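Local coordinates for protein ORF10 (Moritella marina, PDB 6RIW) that forms the ketosynthase-chain length factor didomain of a polyunsaturated fatty acid synthase, and probably carries out the carbon-carbon bond-forming condensation of acyl-chain extension, at residues L86-N90 and P125-S129; A215-G221 and G264-R270; A561-K566 and I649-W653; A798-A804 and A825-K831. The contacts are given in a common frame with arbitrary orientation. Residues are numbered along the deposited sequence.

Contact 1: L86-N90 and P125-S129; sequences LDDLN and PTKSS
In the first ketosynthase-type domain, one carboxylate serves two helix starts, tying the start of helix 88-104 to the loop between strand 115-120 and helix 129-148. D87, extended (phi/psi -63/161), N-caps helix 88-104; with chi1 t its OD2 accepts from L89 N at 2.9 Å. D87 OD1 faces S128 (CA-CA 5.6 Å) and accepts from S128 OG at 2.6 Å and S128 N at 2.9 Å. A water donates to D87 OD2 (2.8 Å) and accepts from K127 N (3.0 Å) and K127 NZ (2.9 Å). K127 NZ also forms a salt bridge to D88 OD2 at 2.9 Å. Within 125-129, T126 and S129 make a capping box: S129 N to T126 OG1 3.0 Å, T126 N to S129 OG 2.9 Å. L89 CD1 touches T126 CG2 at 3.6 Å. N168 accepts from D87 N. The amides of L89, S128 and S129 are thus met by side-chain oxygens, that of K127 by water, and the lysine is balanced by an adjacent acid.

Contact 2: A215-G221 and G264-R270; sequences ANMMLAG and GMMVLKR
R270 supplies the side-chain polar link, its guanidinium edge donating from NH1 to N216 OD1 at 2.8 Å and from NH2 to A215 O at 2.9 Å; NH1 also makes a salt bridge to D273. A water bridges N216 O (2.7 Å) and R270 N (2.8 Å). From there, strands 217-221 and 264-270 run antiparallel, their directions 154° apart and their axes 4.6 Å apart at closest. M218 and L268 are a hydrogen-bonded pair (M218 N to L268 O 3.0 Å, L268 N to M218 O 2.8 Å), as are A220 and M266 (A220 N to M266 O 2.9 Å, M266 N to A220 O 2.8 Å). Between and beyond them, L219-V267 and G221-M265 are non-hydrogen-bonded, with CA-CA distances of 4.8 and 4.1 Å. At glycine the strands close in, and G221 CA lies 3.2 Å from G264 O; a side chain here would collide with that oxygen and with M265 SD. L219 (chi1 m, chi2 t) packs its CD2 on V267 CG2 at 3.6 Å and on M265 CG at 3.8 Å. On the opposite face A220 CB meets L268 CD1 at 4.3 Å. Such a strand pair, with helix 88-104 on the L219 face and helix 198-211 on the A220 face, fits the layered thiolase fold: backbone bonds fix the register, apolar side chains fill both faces, and polar groups gather at the R270 end.

Contact 3: A561-K566 and I649-W653; sequences ADNAAK and ISALW
Both segments are helical, with phi/psi near -65/-42 through 561-566, while W653 at the end of the other segment departs to -100/0. The short axes cross at -46° and come no nearer than 11.3 Å; the nearest CA pair, D562 and I649, is 7.1 Å apart, so side chains must span the gap. The largest of them is the W653 indole (chi1 m, chi2 77°), which reaches across to the first helix. Its NE1 donates to D562 OD1 at 2.9 Å, and A565 CB sits over one ring face, 4.0 Å from the six-membered ring centroid, in a CH-pi contact; that methyl is 3.5 Å from W653 CZ2. K566 CG borders the ring edge, 4.0 Å from W653 CZ2. D562, with chi1 t, is shared: its OD1 also takes a salt bridge from R539, while its OD2 is 3.2 Å from K566 NZ in a salt bridge. One turn before W653, I649 faces A561, CG1 to CB 3.9 Å, and its CD1 lies 4.0 Å from D562 N. L652 adds its CD2 at 3.5 Å from D562 OD1. The small A565 leaves room for the indole, as A561 does for I649. Helices 552-567 and 642-653 pack this way in the second ketosynthase-like domain, whose thiolase fold packs layers of helices against its sheets; here A564 rests on strand 741-752 and I649 on strand 576-581.

Contact 4: A798-A804 and A825-K831; sequences ASVEAHA and ASISSVK
A right-handed beta-alpha-beta crossover, the recurrent unit of the thiolase fold, joins strand 797-801 through helix 808-821 to strand 826-828. The two strands lie side by side in parallel; over 798-801 and 826-828 the directions are 27° apart and the axes 4.8 Å at closest. Near the start, A798 O is 3.7 Å from A825 CB. S799 CA then lies 3.5 Å from S826 O. V800, paired with I827 (CA-CA 4.8 Å), is bonded at both backbone ends, its N to S826 O at 2.9 Å and its O to S828 N at 3.1 Å; its CG2 packs on A825 CB at 3.8 Å, facing L818 of the crossing helix. E801 pairs with S828, and from chi1 t, chi2 p its OE2 accepts from V830 N at 2.8 Å, while K848 pairs with OE1 and also bonds S828 OG. A802 N closes the strand pairing on S828 O at 2.9 Å, and A802 CB rests on I827 CG2 at 3.7 Å. H803 turns the chain, its O accepting from K831 NZ at 2.7 Å, with K831 CE over one face of its ring and a water joining H803 ND1 (2.6 Å) to K831 NZ (3.0 Å). A804 takes a left-handed backbone (45/53) and sets its CB 3.5 Å from S829 CB. Across from it, S829 OG accepts from K831 N at 3.0 Å, capping the next helix.

In chain order the four contacts follow in series, two in each ketosynthase-type half of the didomain. Contacts 1 and 2 fall in the N-terminal part of the first half, their centres 24 Å apart and nearest atoms about 9 Å; helix 88-104, which starts in contact 1, packs over the strands of contact 2. Contacts 3 and 4, with centres 30 Å apart, belong to the second half, one in its N-terminal and one in its C-terminal part. Between halves the centres are 33 to 36 Å apart. Contacts 2 and 4 both reach one sheet, bridged where strand 189-193 pairs antiparallel with strand 659-663, so it runs across the junction of the two thiolase-like domains.

Contact 1: L86-N90 and P125-S129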
loop_
_atom_site.group_PDB
_atom_site.type_symbol
_atom_site.label_atom_id
_atom_site.label_comp_id
_atom_site.label_asym_id
_atom_site.label_seq_id
_atom_site.Cartn_x
_atom_site.Cartn_y
_atom_site.Cartn_z
ATOM N N LEU A 86 -3.140 18.560 -4.457
ATOM C CA LEU A 86 -3.059 17.155 -4.084
ATOM C C LEU A 86 -3.845 16.896 -2.800
ATOM O O LEU A 86 -4.108 17.806 -2.006
ATOM C CB LEU A 86 -1.593 16.726 -3.932
ATOM C CG LEU A 86 -0.716 16.822 -5.191
ATOM C CD1 LEU A 86 0.713 16.430 -4.869
ATOM C CD2 LEU A 86 -1.259 15.908 -6.274
ATOM N N ASP A 87 -4.212 15.629 -2.614
ATOM C CA ASP A 87 -5.013 15.165 -1.485
ATOM C C ASP A 87 -4.301 15.387 -0.146
ATOM O O ASP A 87 -3.072 15.526 -0.069
ATOM C CB ASP A 87 -5.307 13.657 -1.647
ATOM C CG ASP A 87 -6.381 13.136 -0.702
ATOM O OD1 ASP A 87 -7.595 13.307 -1.012
ATOM O OD2 ASP A 87 -6.029 12.497 0.334
ATOM N N ASP A 88 -5.106 15.361 0.925
ATOM C CA ASP A 88 -4.576 15.306 2.295
ATOM C C ASP A 88 -3.473 14.265 2.427
ATOM O O ASP A 88 -2.483 14.470 3.148
ATOM C CB ASP A 88 -5.695 14.951 3.273
ATOM C CG ASP A 88 -6.626 16.115 3.573
ATOM O OD1 ASP A 88 -6.218 17.277 3.366
ATOM O OD2 ASP A 88 -7.776 15.843 4.006
ATOM N N LEU A 89 -3.656 13.103 1.798
ATOM C CA LEU A 89 -2.626 12.065 1.878
ATOM C C LEU A 89 -1.255 12.640 1.554
ATOM O O LEU A 89 -0.291 12.460 2.310
ATOM C CB LEU A 89 -2.952 10.926 0.924
ATOM C CG LEU A 89 -2.282 9.589 1.270
ATOM C CD1 LEU A 89 -3.054 8.452 0.603
ATOM C CD2 LEU A 89 -0.857 9.593 0.831
ATOM N N ASN A 90 -1.147 13.316 0.413
ATOM C CA ASN A 90 0.141 13.862 0.001
ATOM C C ASN A 90 0.541 15.037 0.873
ATOM O O ASN A 90 1.714 15.161 1.264
ATOM C CB ASN A 90 0.077 14.300 -1.460
ATOM C CG ASN A 90 -0.436 13.200 -2.381
ATOM O OD1 ASN A 90 0.342 12.501 -3.011
ATOM N ND2 ASN A 90 -1.749 13.047 -2.452
ATOM N N PRO A 125 -9.027 3.969 -1.414
ATOM C CA PRO A 125 -9.464 5.231 -2.033
ATOM C C PRO A 125 -9.270 6.395 -1.069
ATOM O O PRO A 125 -9.408 6.242 0.145
ATOM C CB PRO A 125 -10.948 5.000 -2.316
ATOM C CG PRO A 125 -11.059 3.450 -2.509
ATOM C CD PRO A 125 -10.024 2.889 -1.533
ATOM N N THR A 126 -8.983 7.563 -1.629
ATOM C CA THR A 126 -8.892 8.792 -0.852
ATOM C C THR A 126 -10.042 9.712 -1.230
ATOM O O THR A 126 -10.800 9.459 -2.175
ATOM C CB THR A 126 -7.563 9.519 -1.074
ATOM O OG1 THR A 126 -7.512 10.019 -2.416
ATOM C CG2 THR A 126 -6.349 8.599 -0.791
ATOM N N LYS A 127 -10.165 10.820 -0.491
ATOM C CA LYS A 127 -11.241 11.746 -0.816
ATOM C C LYS A 127 -11.058 12.326 -2.215
ATOM O O LYS A 127 -12.049 12.572 -2.914
ATOM C CB LYS A 127 -11.320 12.853 0.244
ATOM C CG LYS A 127 -11.589 12.320 1.657
ATOM C CD LYS A 127 -11.839 13.492 2.643
ATOM C CE LYS A 127 -10.553 14.318 2.828
ATOM N NZ LYS A 127 -9.420 13.558 3.497
ATOM N N SER A 128 -9.806 12.455 -2.675
ATOM C CA SER A 128 -9.543 12.987 -4.005
ATOM C C SER A 128 -9.613 11.920 -5.092
ATOM O O SER A 128 -10.090 12.202 -6.195
ATOM C CB SER A 128 -8.169 13.665 -4.048
ATOM O OG SER A 128 -8.120 14.742 -3.118
ATOM N N SER A 129 -9.106 10.713 -4.837
ATOM C CA SER A 129 -9.125 9.705 -5.910
ATOM C C SER A 129 -10.556 9.373 -6.346
ATOM O O SER A 129 -10.798 9.111 -7.534
ATOM C CB SER A 129 -8.348 8.448 -5.484
ATOM O OG SER A 129 -9.029 7.681 -4.501
HETATM O O HOH W 1 -8.249 11.570 1.684
#

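Contact 2: A215-G221 and G264-R270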
loop_
_atom_site.group_PDB
_atom_site.type_symbol
_atom_site.label_atom_id
_atom_site.label_comp_id
_atom_site.label_asym_id
_atom_site.label_seq_id
_atom_site.Cartn_x
_atom_site.Cartn_y
_atom_site.Cartn_z
ATOM N N ALA A 215 22.068 4.031 2.595
ATOM C CA ALA A 215 21.824 5.440 2.848
ATOM C C ALA A 215 22.655 5.862 4.053
ATOM O O ALA A 215 23.108 5.019 4.835
ATOM C CB ALA A 215 20.332 5.712 3.116
ATOM N N ASN A 216 22.851 7.178 4.188
ATOM C CA ASN A 216 23.487 7.768 5.364
ATOM C C ASN A 216 22.503 8.514 6.249
ATOM O O ASN A 216 22.854 8.888 7.372
ATOM C CB ASN A 216 24.623 8.710 4.943
ATOM C CG ASN A 216 25.732 7.978 4.211
ATOM O OD1 ASN A 216 25.997 6.799 4.473
ATOM N ND2 ASN A 216 26.366 8.663 3.268
ATOM N N MET A 217 21.276 8.712 5.775
ATOM C CA MET A 217 20.178 9.248 6.553
ATOM C C MET A 217 18.916 8.616 5.988
ATOM O O MET A 217 18.861 8.290 4.795
ATOM C CB MET A 217 20.131 10.785 6.456
ATOM C CG MET A 217 19.133 11.477 7.377
ATOM S SD MET A 217 19.249 13.292 7.253
ATOM C CE MET A 217 20.567 13.494 6.046
ATOM N N MET A 218 17.921 8.402 6.850
ATOM C CA MET A 218 16.635 7.898 6.377
ATOM C C MET A 218 15.489 8.658 7.030
ATOM O O MET A 218 15.514 8.927 8.236
ATOM C CB MET A 218 16.457 6.393 6.667
ATOM C CG MET A 218 17.294 5.462 5.795
ATOM S SD MET A 218 16.880 5.524 4.042
ATOM C CE MET A 218 15.203 4.820 4.052
ATOM N N LEU A 219 14.469 8.976 6.230
ATOM C CA LEU A 219 13.153 9.349 6.743
ATOM C C LEU A 219 12.302 8.091 6.868
ATOM O O LEU A 219 12.279 7.249 5.958
ATOM C CB LEU A 219 12.465 10.346 5.808
ATOM C CG LEU A 219 12.957 11.793 5.772
ATOM C CD1 LEU A 219 12.216 12.553 4.692
ATOM C CD2 LEU A 219 12.732 12.461 7.099
ATOM N N ALA A 220 11.635 7.937 8.000
ATOM C CA ALA A 220 10.722 6.820 8.174
ATOM C C ALA A 220 9.454 7.334 8.835
ATOM O O ALA A 220 9.506 8.042 9.844
ATOM C CB ALA A 220 11.338 5.687 9.009
ATOM N N GLY A 221 8.318 6.953 8.288
ATOM C CA GLY A 221 7.079 7.489 8.793
ATOM C C GLY A 221 5.912 6.786 8.149
ATOM O O GLY A 221 6.077 5.731 7.534
ATOM N N GLY A 264 3.040 10.898 10.514
ATOM C CA GLY A 264 4.212 11.147 11.332
ATOM C C GLY A 264 5.476 10.861 10.549
ATOM O O GLY A 264 5.470 10.090 9.586
ATOM N N MET A 265 6.570 11.483 10.972
ATOM C CA MET A 265 7.845 11.236 10.309
ATOM C C MET A 265 8.986 11.348 11.312
ATOM O O MET A 265 8.974 12.226 12.172
ATOM C CB MET A 265 8.066 12.225 9.153
ATOM C CG MET A 265 9.188 11.834 8.193
ATOM S SD MET A 265 8.873 10.352 7.180
ATOM C CE MET A 265 7.344 10.811 6.308
ATOM N N MET A 266 9.987 10.479 11.165
ATOM C CA MET A 266 11.207 10.558 11.961
ATOM C C MET A 266 12.426 10.569 11.046
ATOM O O MET A 266 12.407 9.981 9.959
ATOM C CB MET A 266 11.310 9.381 12.905
ATOM C CG MET A 266 10.487 9.502 14.171
ATOM S SD MET A 266 10.141 7.832 14.774
ATOM C CE MET A 266 11.622 7.017 14.201
ATOM N N VAL A 267 13.499 11.221 11.502
ATOM C CA VAL A 267 14.775 11.270 10.788
ATOM C C VAL A 267 15.773 10.404 11.545
ATOM O O VAL A 267 15.970 10.602 12.753
ATOM C CB VAL A 267 15.314 12.711 10.659
ATOM C CG1 VAL A 267 16.576 12.708 9.805
ATOM C CG2 VAL A 267 14.268 13.643 10.100
ATOM N N LEU A 268 16.391 9.442 10.847
ATOM C CA LEU A 268 17.271 8.443 11.445
ATOM C C LEU A 268 18.687 8.529 10.889
ATOM O O LEU A 268 18.885 8.680 9.680
ATOM C CB LEU A 268 16.750 7.022 11.197
ATOM C CG LEU A 268 15.296 6.735 11.552
ATOM C CD1 LEU A 268 14.948 5.284 11.254
ATOM C CD2 LEU A 268 15.047 7.052 13.023
ATOM N N LYS A 269 19.677 8.369 11.772
ATOM C CA LYS A 269 21.072 8.253 11.358
ATOM C C LYS A 269 21.757 7.210 12.230
ATOM O O LYS A 269 21.314 6.935 13.347
ATOM C CB LYS A 269 21.827 9.600 11.473
ATOM C CG LYS A 269 21.423 10.646 10.419
ATOM C CD LYS A 269 21.979 12.039 10.770
ATOM C CE LYS A 269 23.504 12.095 10.652
ATOM N NZ LYS A 269 24.004 13.512 10.549
ATOM N N ARG A 270 22.821 6.602 11.703
ATOM C CA ARG A 270 23.673 5.779 12.552
ATOM C C ARG A 270 24.216 6.653 13.685
ATOM O O ARG A 270 24.549 7.821 13.475
ATOM C CB ARG A 270 24.816 5.154 11.725
ATOM C CG ARG A 270 24.330 4.143 10.667
ATOM C CD ARG A 270 25.454 3.600 9.774
ATOM N NE ARG A 270 26.076 4.673 9.011
ATOM C CZ ARG A 270 25.747 5.004 7.768
ATOM N NH1 ARG A 270 26.345 6.026 7.169
ATOM N NH2 ARG A 270 24.811 4.328 7.114
HETATM O O HOH W 2 24.037 7.556 9.335
#

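Contact 3: A561-K566 and I649-W653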
loop_
_atom_site.group_PDB
_atom_site.type_symbol
_atom_site.label_atom_id
_atom_site.label_comp_id
_atom_site.label_asym_id
_atom_site.label_seq_id
_atom_site.Cartn_x
_atom_site.Cartn_y
_atom_site.Cartn_z
ATOM N N ALA A 561 1.879 -16.835 -6.397
ATOM C CA ALA A 561 2.849 -16.946 -5.307
ATOM C C ALA A 561 2.947 -18.382 -4.813
ATOM O O ALA A 561 4.048 -18.900 -4.584
ATOM C CB ALA A 561 2.469 -16.032 -4.132
ATOM N N ASP A 562 1.798 -19.036 -4.652
ATOM C CA ASP A 562 1.765 -20.444 -4.249
ATOM C C ASP A 562 2.523 -21.314 -5.244
ATOM O O ASP A 562 3.321 -22.173 -4.852
ATOM C CB ASP A 562 0.310 -20.905 -4.134
ATOM C CG ASP A 562 0.172 -22.278 -3.471
ATOM O OD1 ASP A 562 0.765 -22.503 -2.398
ATOM O OD2 ASP A 562 -0.561 -23.119 -4.031
ATOM N N ASN A 563 2.286 -21.102 -6.540
ATOM C CA ASN A 563 2.952 -21.900 -7.566
ATOM C C ASN A 563 4.455 -21.637 -7.586
ATOM O O ASN A 563 5.255 -22.578 -7.700
ATOM C CB ASN A 563 2.336 -21.616 -8.941
ATOM C CG ASN A 563 0.957 -22.218 -9.089
ATOM O OD1 ASN A 563 0.598 -23.145 -8.365
ATOM N ND2 ASN A 563 0.178 -21.701 -10.027
ATOM N N ALA A 564 4.864 -20.368 -7.451
ATOM C CA ALA A 564 6.291 -20.063 -7.408
ATOM C C ALA A 564 6.957 -20.708 -6.186
ATOM O O ALA A 564 8.089 -21.204 -6.275
ATOM C CB ALA A 564 6.503 -18.538 -7.423
ATOM N N ALA A 565 6.262 -20.720 -5.041
ATOM C CA ALA A 565 6.824 -21.313 -3.828
ATOM C C ALA A 565 7.040 -22.810 -4.004
ATOM O O ALA A 565 8.073 -23.351 -3.588
ATOM C CB ALA A 565 5.907 -21.047 -2.634
ATOM N N LYS A 566 6.084 -23.486 -4.646
ATOM C CA LYS A 566 6.249 -24.906 -4.949
ATOM C C LYS A 566 7.391 -25.135 -5.929
ATOM O O LYS A 566 8.217 -26.038 -5.738
ATOM C CB LYS A 566 4.946 -25.478 -5.508
ATOM C CG LYS A 566 3.862 -25.683 -4.454
ATOM C CD LYS A 566 2.490 -25.886 -5.097
ATOM C CE LYS A 566 1.410 -26.075 -4.044
ATOM N NZ LYS A 566 0.080 -26.160 -4.705
ATOM N N ILE A 649 -0.748 -15.867 2.021
ATOM C CA ILE A 649 0.286 -16.828 1.634
ATOM C C ILE A 649 1.074 -17.276 2.861
ATOM O O ILE A 649 1.294 -18.478 3.068
ATOM C CB ILE A 649 1.203 -16.217 0.557
ATOM C CG1 ILE A 649 0.487 -16.228 -0.791
ATOM C CG2 ILE A 649 2.568 -16.966 0.484
ATOM C CD1 ILE A 649 0.134 -17.654 -1.282
ATOM N N SER A 650 1.478 -16.324 3.711
ATOM C CA SER A 650 2.172 -16.681 4.956
ATOM C C SER A 650 1.323 -17.565 5.856
ATOM O O SER A 650 1.862 -18.418 6.580
ATOM C CB SER A 650 2.571 -15.430 5.739
ATOM O OG SER A 650 3.389 -14.586 4.947
ATOM N N ALA A 651 0.005 -17.361 5.862
ATOM C CA ALA A 651 -0.840 -18.222 6.687
ATOM C C ALA A 651 -0.979 -19.607 6.063
ATOM O O ALA A 651 -0.980 -20.616 6.779
ATOM C CB ALA A 651 -2.213 -17.579 6.913
ATOM N N LEU A 652 -1.071 -19.676 4.734
ATOM C CA LEU A 652 -1.152 -20.964 4.048
ATOM C C LEU A 652 0.106 -21.797 4.263
ATOM O O LEU A 652 0.032 -23.022 4.442
ATOM C CB LEU A 652 -1.387 -20.749 2.551
ATOM C CG LEU A 652 -1.381 -22.000 1.664
ATOM C CD1 LEU A 652 -2.555 -22.915 2.034
ATOM C CD2 LEU A 652 -1.423 -21.641 0.170
ATOM N N TRP A 653 1.270 -21.156 4.251
ATOM C CA TRP A 653 2.547 -21.853 4.346
ATOM C C TRP A 653 3.132 -21.825 5.751
ATOM O O TRP A 653 4.222 -22.370 5.964
ATOM C CB TRP A 653 3.549 -21.251 3.351
ATOM C CG TRP A 653 3.282 -21.634 1.918
ATOM C CD1 TRP A 653 2.312 -21.127 1.089
ATOM C CD2 TRP A 653 3.984 -22.615 1.152
ATOM N NE1 TRP A 653 2.376 -21.731 -0.144
ATOM C CE2 TRP A 653 3.395 -22.647 -0.132
ATOM C CE3 TRP A 653 5.070 -23.462 1.421
ATOM C CZ2 TRP A 653 3.853 -23.494 -1.143
ATOM C CZ3 TRP A 653 5.515 -24.307 0.422
ATOM C CH2 TRP A 653 4.917 -24.311 -0.847
#

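Contact 4: A798-A804 and A825-K831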
loop_
_atom_site.group_PDB
_atom_site.type_symbol
_atom_site.label_atom_id
_atom_site.label_comp_id
_atom_site.label_asym_id
_atom_site.label_seq_id
_atom_site.Cartn_x
_atom_site.Cartn_y
_atom_site.Cartn_z
ATOM N N ALA A 798 24.515 -8.870 -23.539
ATOM C CA ALA A 798 24.095 -9.500 -24.786
ATOM C C ALA A 798 22.858 -8.836 -25.376
ATOM O O ALA A 798 22.719 -8.744 -26.602
ATOM C CB ALA A 798 23.805 -10.978 -24.543
ATOM N N SER A 799 21.934 -8.408 -24.526
ATOM C CA SER A 799 20.690 -7.819 -24.998
ATOM C C SER A 799 20.123 -6.982 -23.864
ATOM O O SER A 799 20.579 -7.065 -22.722
ATOM C CB SER A 799 19.711 -8.892 -25.464
ATOM O OG SER A 799 19.346 -9.764 -24.405
ATOM N N VAL A 800 19.128 -6.161 -24.198
ATOM C CA VAL A 800 18.613 -5.141 -23.295
ATOM C C VAL A 800 17.103 -5.262 -23.275
ATOM O O VAL A 800 16.462 -5.243 -24.332
ATOM C CB VAL A 800 19.021 -3.716 -23.725
ATOM C CG1 VAL A 800 18.480 -2.693 -22.723
ATOM C CG2 VAL A 800 20.513 -3.608 -23.818
ATOM N N GLU A 801 16.546 -5.392 -22.076
ATOM C CA GLU A 801 15.096 -5.423 -21.878
ATOM C C GLU A 801 14.688 -3.998 -21.531
ATOM O O GLU A 801 14.823 -3.557 -20.392
ATOM C CB GLU A 801 14.728 -6.439 -20.795
ATOM C CG GLU A 801 13.277 -6.436 -20.355
ATOM C CD GLU A 801 12.324 -6.999 -21.391
ATOM O OE1 GLU A 801 12.801 -7.621 -22.382
ATOM O OE2 GLU A 801 11.088 -6.808 -21.202
ATOM N N ALA A 802 14.255 -3.243 -22.532
ATOM C CA ALA A 802 13.896 -1.850 -22.287
ATOM C C ALA A 802 12.557 -1.769 -21.559
ATOM O O ALA A 802 11.725 -2.675 -21.647
ATOM C CB ALA A 802 13.808 -1.082 -23.611
ATOM N N HIS A 803 12.358 -0.673 -20.828
ATOM C CA HIS A 803 11.041 -0.404 -20.257
ATOM C C HIS A 803 9.992 -0.308 -21.365
ATOM O O HIS A 803 8.948 -0.963 -21.301
ATOM C CB HIS A 803 11.115 0.888 -19.425
ATOM C CG HIS A 803 9.882 1.185 -18.633
ATOM N ND1 HIS A 803 9.370 0.321 -17.681
ATOM C CD2 HIS A 803 9.058 2.263 -18.644
ATOM C CE1 HIS A 803 8.276 0.850 -17.157
ATOM N NE2 HIS A 803 8.071 2.030 -17.715
ATOM N N ALA A 804 10.286 0.483 -22.405
ATOM C CA ALA A 804 9.470 0.608 -23.621
ATOM C C ALA A 804 7.976 0.753 -23.306
ATOM O O ALA A 804 7.132 0.015 -23.813
ATOM C CB ALA A 804 9.710 -0.568 -24.556
ATOM N N ALA A 825 24.036 -4.347 -28.519
ATOM C CA ALA A 825 22.999 -5.209 -27.961
ATOM C C ALA A 825 21.640 -4.921 -28.592
ATOM O O ALA A 825 21.282 -3.764 -28.814
ATOM C CB ALA A 825 22.921 -5.026 -26.445
ATOM N N SER A 826 20.883 -5.979 -28.873
ATOM C CA SER A 826 19.521 -5.800 -29.353
ATOM C C SER A 826 18.610 -5.375 -28.201
ATOM O O SER A 826 18.821 -5.749 -27.048
ATOM C CB SER A 826 19.017 -7.095 -29.997
ATOM O OG SER A 826 19.083 -8.180 -29.074
ATOM N N ILE A 827 17.593 -4.581 -28.531
ATOM C CA ILE A 827 16.662 -4.012 -27.556
ATOM C C ILE A 827 15.281 -4.595 -27.829
ATOM O O ILE A 827 14.825 -4.616 -28.981
ATOM C CB ILE A 827 16.640 -2.475 -27.635
ATOM C CG1 ILE A 827 18.003 -1.889 -27.267
ATOM C CG2 ILE A 827 15.531 -1.879 -26.742
ATOM C CD1 ILE A 827 18.111 -0.388 -27.587
ATOM N N SER A 828 14.613 -5.075 -26.783
ATOM C CA SER A 828 13.243 -5.552 -26.941
ATOM C C SER A 828 12.491 -5.284 -25.639
ATOM O O SER A 828 13.071 -4.820 -24.655
ATOM C CB SER A 828 13.211 -7.039 -27.315
ATOM O OG SER A 828 13.563 -7.859 -26.201
ATOM N N SER A 829 11.187 -5.577 -25.632
ATOM C CA SER A 829 10.400 -5.428 -24.402
ATOM C C SER A 829 9.276 -6.450 -24.374
ATOM O O SER A 829 8.564 -6.640 -25.367
ATOM C CB SER A 829 9.792 -4.027 -24.258
ATOM O OG SER A 829 8.871 -3.963 -23.160
ATOM N N VAL A 830 9.101 -7.066 -23.201
ATOM C CA VAL A 830 8.018 -7.987 -22.948
ATOM C C VAL A 830 6.662 -7.317 -23.126
ATOM O O VAL A 830 5.653 -8.005 -23.291
ATOM C CB VAL A 830 8.185 -8.553 -21.512
ATOM C CG1 VAL A 830 7.873 -7.482 -20.469
ATOM C CG2 VAL A 830 7.346 -9.810 -21.325
ATOM N N LYS A 831 6.603 -5.988 -23.086
ATOM C CA LYS A 831 5.297 -5.331 -23.261
ATOM C C LYS A 831 4.744 -5.520 -24.673
ATOM O O LYS A 831 3.521 -5.420 -24.892
ATOM C CB LYS A 831 5.403 -3.844 -22.928
ATOM C CG LYS A 831 5.755 -3.618 -21.452
ATOM C CD LYS A 831 5.718 -2.126 -21.086
ATOM C CE LYS A 831 6.166 -1.862 -19.622
ATOM N NZ LYS A 831 7.585 -2.354 -19.430
HETATM O O HOH W 3 16.291 -7.732 -25.830
HETATM O O HOH W 4 9.868 -4.261 -20.746
HETATM O O HOH W 5 9.160 -2.118 -16.840
#